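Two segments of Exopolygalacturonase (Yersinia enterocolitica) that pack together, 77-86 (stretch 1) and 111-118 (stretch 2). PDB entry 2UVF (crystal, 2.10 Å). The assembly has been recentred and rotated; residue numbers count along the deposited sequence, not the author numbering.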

# COMPACT_ATOMS: atom_id res chain seq x y z
N LEU A 77 -22.76 24.35 2.11
CA LEU A 77 -21.47 24.02 1.50
C LEU A 77 -20.31 24.06 2.50
O LEU A 77 -20.12 25.07 3.20
CB LEU A 77 -21.20 24.94 0.30
CG LEU A 77 -19.89 24.81 -0.49
CD1 LEU A 77 -19.84 23.51 -1.32
CD2 LEU A 77 -19.70 26.02 -1.38
N LEU A 78 -19.55 22.97 2.56
CA LEU A 78 -18.33 22.89 3.37
C LEU A 78 -17.08 23.22 2.55
O LEU A 78 -16.07 23.71 3.09
CB LEU A 78 -18.21 21.52 4.05
CG LEU A 78 -19.29 21.17 5.07
CD1 LEU A 78 -19.32 19.68 5.36
CD2 LEU A 78 -19.11 21.95 6.36
N GLY A 79 -17.15 22.94 1.25
CA GLY A 79 -16.04 23.20 0.34
C GLY A 79 -15.90 22.22 -0.81
O GLY A 79 -16.77 21.38 -1.03
N LYS A 80 -14.78 22.32 -1.53
CA LYS A 80 -14.50 21.44 -2.68
C LYS A 80 -13.47 20.37 -2.32
O LYS A 80 -12.54 20.63 -1.55
CB LYS A 80 -14.04 22.25 -3.89
CG LYS A 80 -14.96 23.41 -4.24
CD LYS A 80 -15.03 23.67 -5.72
CE LYS A 80 -14.13 24.81 -6.13
NZ LYS A 80 -14.71 25.64 -7.25
N ALA A 81 -13.64 19.17 -2.88
CA ALA A 81 -12.69 18.06 -2.68
C ALA A 81 -11.24 18.45 -2.96
O ALA A 81 -10.36 18.19 -2.13
CB ALA A 81 -13.10 16.85 -3.53
N SER A 82 -11.02 19.11 -4.10
CA SER A 82 -9.70 19.60 -4.53
C SER A 82 -9.00 20.49 -3.50
O SER A 82 -7.84 20.22 -3.15
CB SER A 82 -9.81 20.34 -5.86
OG SER A 82 -10.70 21.46 -5.74
N ASP A 83 -9.68 21.54 -3.04
CA ASP A 83 -9.12 22.49 -2.06
C ASP A 83 -8.96 21.87 -0.67
O ASP A 83 -8.04 22.20 0.07
CB ASP A 83 -9.99 23.78 -1.96
CG ASP A 83 -10.30 24.42 -3.33
OD1 ASP A 83 -9.38 24.56 -4.19
OD2 ASP A 83 -11.48 24.80 -3.54
N ASN A 84 -9.88 20.98 -0.32
CA ASN A 84 -9.76 20.22 0.91
C ASN A 84 -8.52 19.34 0.90
O ASN A 84 -7.69 19.42 1.81
CB ASN A 84 -10.98 19.36 1.14
CG ASN A 84 -10.95 18.67 2.49
OD1 ASN A 84 -10.59 17.49 2.60
ND2 ASN A 84 -11.33 19.41 3.52
N ASN A 85 -8.37 18.54 -0.14
CA ASN A 85 -7.11 17.80 -0.34
C ASN A 85 -5.82 18.67 -0.31
O ASN A 85 -4.81 18.23 0.24
CB ASN A 85 -7.20 16.92 -1.59
CG ASN A 85 -7.92 15.60 -1.32
OD1 ASN A 85 -7.28 14.55 -1.23
ND2 ASN A 85 -9.26 15.64 -1.20
N ASP A 86 -5.86 19.90 -0.84
CA ASP A 86 -4.68 20.79 -0.77
C ASP A 86 -4.24 21.03 0.68
O ASP A 86 -3.06 21.11 0.99
CB ASP A 86 -4.91 22.16 -1.46
CG ASP A 86 -5.05 22.05 -2.98
OD1 ASP A 86 -4.53 21.10 -3.59
OD2 ASP A 86 -5.69 22.96 -3.58
N VAL A 111 -9.65 12.60 -10.38
CA VAL A 111 -10.55 13.37 -9.54
C VAL A 111 -10.36 12.98 -8.07
O VAL A 111 -9.93 11.86 -7.76
CB VAL A 111 -12.03 13.20 -10.00
CG1 VAL A 111 -12.23 13.83 -11.41
CG2 VAL A 111 -12.48 11.71 -9.98
N MET A 112 -10.65 13.90 -7.16
CA MET A 112 -10.61 13.60 -5.71
C MET A 112 -11.88 12.86 -5.26
O MET A 112 -12.97 13.09 -5.80
CB MET A 112 -10.36 14.86 -4.88
CG MET A 112 -9.04 15.59 -5.20
SD MET A 112 -7.51 14.71 -4.69
CE MET A 112 -7.04 13.90 -6.21
N GLN A 113 -11.71 11.96 -4.28
CA GLN A 113 -12.78 11.09 -3.77
C GLN A 113 -12.81 11.14 -2.23
O GLN A 113 -13.42 10.30 -1.59
CB GLN A 113 -12.56 9.65 -4.22
CG GLN A 113 -12.66 9.42 -5.72
CD GLN A 113 -12.26 8.01 -6.11
OE1 GLN A 113 -11.28 7.81 -6.83
NE2 GLN A 113 -13.02 7.04 -5.65
N ASN A 114 -12.13 12.13 -1.66
CA ASN A 114 -12.07 12.28 -0.21
C ASN A 114 -12.17 13.74 0.20
O ASN A 114 -11.75 14.63 -0.54
CB ASN A 114 -10.80 11.63 0.38
CG ASN A 114 -9.54 12.44 0.09
OD1 ASN A 114 -8.91 12.27 -0.96
ND2 ASN A 114 -9.14 13.31 1.04
N PHE A 115 -12.73 13.98 1.38
CA PHE A 115 -12.87 15.32 1.95
C PHE A 115 -12.84 15.19 3.48
O PHE A 115 -13.65 14.47 4.05
CB PHE A 115 -14.20 15.95 1.47
CG PHE A 115 -14.46 17.35 1.99
CD1 PHE A 115 -14.19 18.47 1.21
CD2 PHE A 115 -15.04 17.56 3.24
CE1 PHE A 115 -14.45 19.76 1.68
CE2 PHE A 115 -15.30 18.85 3.71
CZ PHE A 115 -15.00 19.95 2.93
N THR A 116 -11.89 15.87 4.12
CA THR A 116 -11.75 15.84 5.59
C THR A 116 -12.48 17.00 6.32
O THR A 116 -12.08 18.16 6.21
CB THR A 116 -10.26 15.81 6.01
OG1 THR A 116 -9.60 14.77 5.31
CG2 THR A 116 -10.11 15.57 7.49
N VAL A 117 -13.52 16.66 7.08
CA VAL A 117 -14.28 17.67 7.83
C VAL A 117 -13.74 17.87 9.25
O VAL A 117 -13.91 17.00 10.10
CB VAL A 117 -15.78 17.31 7.94
CG1 VAL A 117 -16.57 18.50 8.48
CG2 VAL A 117 -16.35 16.84 6.59
N ILE A 118 -13.11 19.03 9.51
CA ILE A 118 -12.57 19.34 10.85
C ILE A 118 -13.38 20.41 11.62
O ILE A 118 -14.41 20.90 11.14
CB ILE A 118 -11.05 19.72 10.81
CG1 ILE A 118 -10.83 21.14 10.27
CG2 ILE A 118 -10.24 18.67 10.03
CD1 ILE A 118 -9.57 21.82 10.80
O HOH W 1 -8.64 15.44 2.52

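What fills the hollow left where the first strand turns into the helix? The Phe115 ring does, with more of its surface covered than any other residue in the contact. Its CA-to-CB bond points sideways, but at chi1 t the ring end comes nearer. Leu78 CB lies 3.7 Å from Phe115 CZ, and Asn84 CG sits over one face. The edge meets the helix start, with Lys80 O 3.9 Å from Phe115 CE1.

Why can the ring come so close to the backbone at Gly79? Gly79 C is 3.8 Å from Phe115 CE1, and no side chain intervenes. An ideal CB on Gly79 would stand 3.5 Å from that same Phe115 CE1, and at these backbone angles it would also jam against the carbonyl oxygen of Leu78. The second constraint alone calls for glycine.

How does a polar side chain belong in so tight a fit? Asn84 points toward the second strand and answers the backbone of Thr116 with both ends of its amide. Thr116 N donates to Asn84 OD1 at 2.6 Å, nearly straight at 165°, while Asn84 ND2 donates to Thr116 O at 3.1 Å. The pair mimics the way one strand edge reads another. A water also donates to Asn84 OD1 at 2.8 Å and hydrogen-bonds with Thr116 OG1 at 3.0 Å, joining the two residues by a second route.

What closes the contact beyond the ring? Small Ala81 leaves room for Met112, whose CB lies 3.6 Å from Ala81 CB; the methionine then bends so that its end leads away, with SD still 3.5 Å from Asn85 OD1. Asn85 ND2 makes a weak hydrogen bond to Asn114 O at 2.8 Å, and is held within its own helix by a bond to Ala81 O at 2.9 Å.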